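Side-chain contact in demethyldecarbamoylnovobiocin O-methyltransferase (Streptomyces caeruleus, PDB 2WK1), which transfers a methyl group from S-adenosyl-L-methionine to the 4-hydroxyl of the noviose sugar in the penultimate step of novobiocin biosynthesis: residues T66-E69 against E70-N73. Residues are numbered along the deposited sequence; the frame is centred on the assembly and turned at random.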
loop_
_atom_site.group_PDB
_atom_site.type_symbol
_atom_site.label_atom_id
_atom_site.label_comp_id
_atom_site.label_asym_id
_atom_site.label_seq_id
_atom_site.Cartn_x
_atom_site.Cartn_y
_atom_site.Cartn_z
ATOM N N THR A 66 -9.405 6.888 15.811
ATOM C CA THR A 66 -10.230 6.009 14.967
ATOM C C THR A 66 -9.978 6.300 13.480
ATOM O O THR A 66 -9.510 7.397 13.110
ATOM C CB THR A 66 -11.625 6.161 15.323
ATOM O OG1 THR A 66 -12.323 4.956 15.492
ATOM C CG2 THR A 66 -11.990 7.295 16.267
ATOM N N TYR A 67 -10.201 5.294 12.644
ATOM C CA TYR A 67 -10.236 5.499 11.195
ATOM C C TYR A 67 -11.653 5.762 10.732
ATOM O O TYR A 67 -12.564 4.970 10.998
ATOM C CB TYR A 67 -9.670 4.270 10.467
ATOM C CG TYR A 67 -9.823 4.339 8.968
ATOM C CD1 TYR A 67 -9.043 5.203 8.214
ATOM C CD2 TYR A 67 -10.767 3.571 8.310
ATOM C CE1 TYR A 67 -9.200 5.296 6.861
ATOM C CE2 TYR A 67 -10.917 3.632 6.944
ATOM C CZ TYR A 67 -10.108 4.493 6.219
ATOM O OH TYR A 67 -10.244 4.564 4.854
ATOM N N ARG A 68 -11.841 6.854 9.998
ATOM C CA ARG A 68 -13.117 7.139 9.343
ATOM C C ARG A 68 -12.866 7.429 7.874
ATOM O O ARG A 68 -12.208 8.424 7.536
ATOM C CB ARG A 68 -13.813 8.345 9.980
ATOM C CG ARG A 68 -14.216 8.133 11.435
ATOM C CD ARG A 68 -14.844 9.397 12.022
ATOM N NE ARG A 68 -14.673 9.451 13.478
ATOM C CZ ARG A 68 -15.390 8.756 14.363
ATOM N NH1 ARG A 68 -16.366 7.931 13.965
ATOM N NH2 ARG A 68 -15.129 8.892 15.669
ATOM N N GLU A 69 -13.364 6.560 7.005
ATOM C CA GLU A 69 -13.081 6.666 5.577
ATOM C C GLU A 69 -13.520 8.004 4.995
ATOM O O GLU A 69 -12.821 8.574 4.172
ATOM C CB GLU A 69 -13.677 5.491 4.785
ATOM C CG GLU A 69 -13.199 5.469 3.350
ATOM C CD GLU A 69 -13.713 4.305 2.536
ATOM O OE1 GLU A 69 -14.566 3.544 3.029
ATOM O OE2 GLU A 69 -13.256 4.168 1.379
ATOM N N GLU A 70 -14.665 8.519 5.429
ATOM C CA GLU A 70 -15.162 9.769 4.891
ATOM C C GLU A 70 -14.215 10.943 5.223
ATOM O O GLU A 70 -13.990 11.821 4.391
ATOM C CB GLU A 70 -16.606 10.040 5.383
ATOM C CG GLU A 70 -16.831 10.157 6.909
ATOM C CD GLU A 70 -16.947 8.818 7.715
ATOM O OE1 GLU A 70 -16.678 7.682 7.210
ATOM O OE2 GLU A 70 -17.320 8.924 8.907
ATOM N N VAL A 71 -13.619 10.911 6.411
ATOM C CA VAL A 71 -12.675 11.932 6.852
ATOM C C VAL A 71 -11.380 11.810 6.038
ATOM O O VAL A 71 -10.845 12.812 5.542
ATOM C CB VAL A 71 -12.390 11.824 8.362
ATOM C CG1 VAL A 71 -11.264 12.739 8.791
ATOM C CG2 VAL A 71 -13.691 12.103 9.179
ATOM N N ARG A 72 -10.888 10.589 5.862
ATOM C CA ARG A 72 -9.647 10.380 5.108
ATOM C C ARG A 72 -9.835 10.709 3.628
ATOM O O ARG A 72 -8.923 11.225 2.974
ATOM C CB ARG A 72 -9.159 8.955 5.282
ATOM C CG ARG A 72 -7.752 8.727 4.749
ATOM C CD ARG A 72 -6.681 9.573 5.441
ATOM N NE ARG A 72 -6.755 9.512 6.902
ATOM C CZ ARG A 72 -6.439 8.460 7.641
ATOM N NH1 ARG A 72 -5.963 7.348 7.090
ATOM N NH2 ARG A 72 -6.573 8.522 8.962
ATOM N N ASN A 73 -11.028 10.466 3.102
ATOM C CA ASN A 73 -11.317 10.760 1.716
ATOM C C ASN A 73 -11.134 12.220 1.362
ATOM O O ASN A 73 -10.770 12.548 0.228
ATOM C CB ASN A 73 -12.703 10.250 1.295
ATOM C CG ASN A 73 -12.525 9.094 0.439
ATOM O OD1 ASN A 73 -12.073 8.064 0.915
ATOM N ND2 ASN A 73 -12.565 9.336 -0.875
#
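Arg68 and Arg72 meet through the backbone at the first turn of a short helix: Arg72 N reaches Arg68 O at 3.0 Å with a nearly straight N-H...O angle of 164°, and Asn73 N repeats the i to i+4 bond to Glu69 O at 2.8 Å. Arg68, in the N-cap position, is where the loop becomes helix 69-73, and its carbonyl also takes a weak bond from Val71 N, so one oxygen serves two donors. Side chains of the first turn fold back onto this N-cap residue. Glu70 has CG wedged between its own backbone N and carbonyl carbon (chi1 60°) and bends again at chi2, which folds the carboxylate back over the preceding residues; Glu70 OE2 lies 3.7 Å from Arg68 CB. This is contact with the aliphatic part of the arginine, since Arg68 NH1 remains 5.2 Å from Glu70 OE2, an attraction of opposite charges at most. Val71 CG2 touches the same Arg68 CB, at 3.8 Å. Arg72, by contrast, is buried: NE forms a salt bridge with Asp77, while NH1 bonds to the carbonyl of Ala47 at the end of helix 35-47 and NH2 to that of Asp53 in the loop beyond, tying helix 69-73 to both. Held this way from three nitrogens, the guanidinium cannot readily turn. The helix probably borders the active site, the Asn73 side chain being about 6 Å from that of Glu92, the predicted proton acceptor. Tyr67 approaches Arg72 at the edge of its ring, the two planes 68° apart, placing Tyr67 CE1 over one guanidinium face, 3.8 Å from Arg72 NH1.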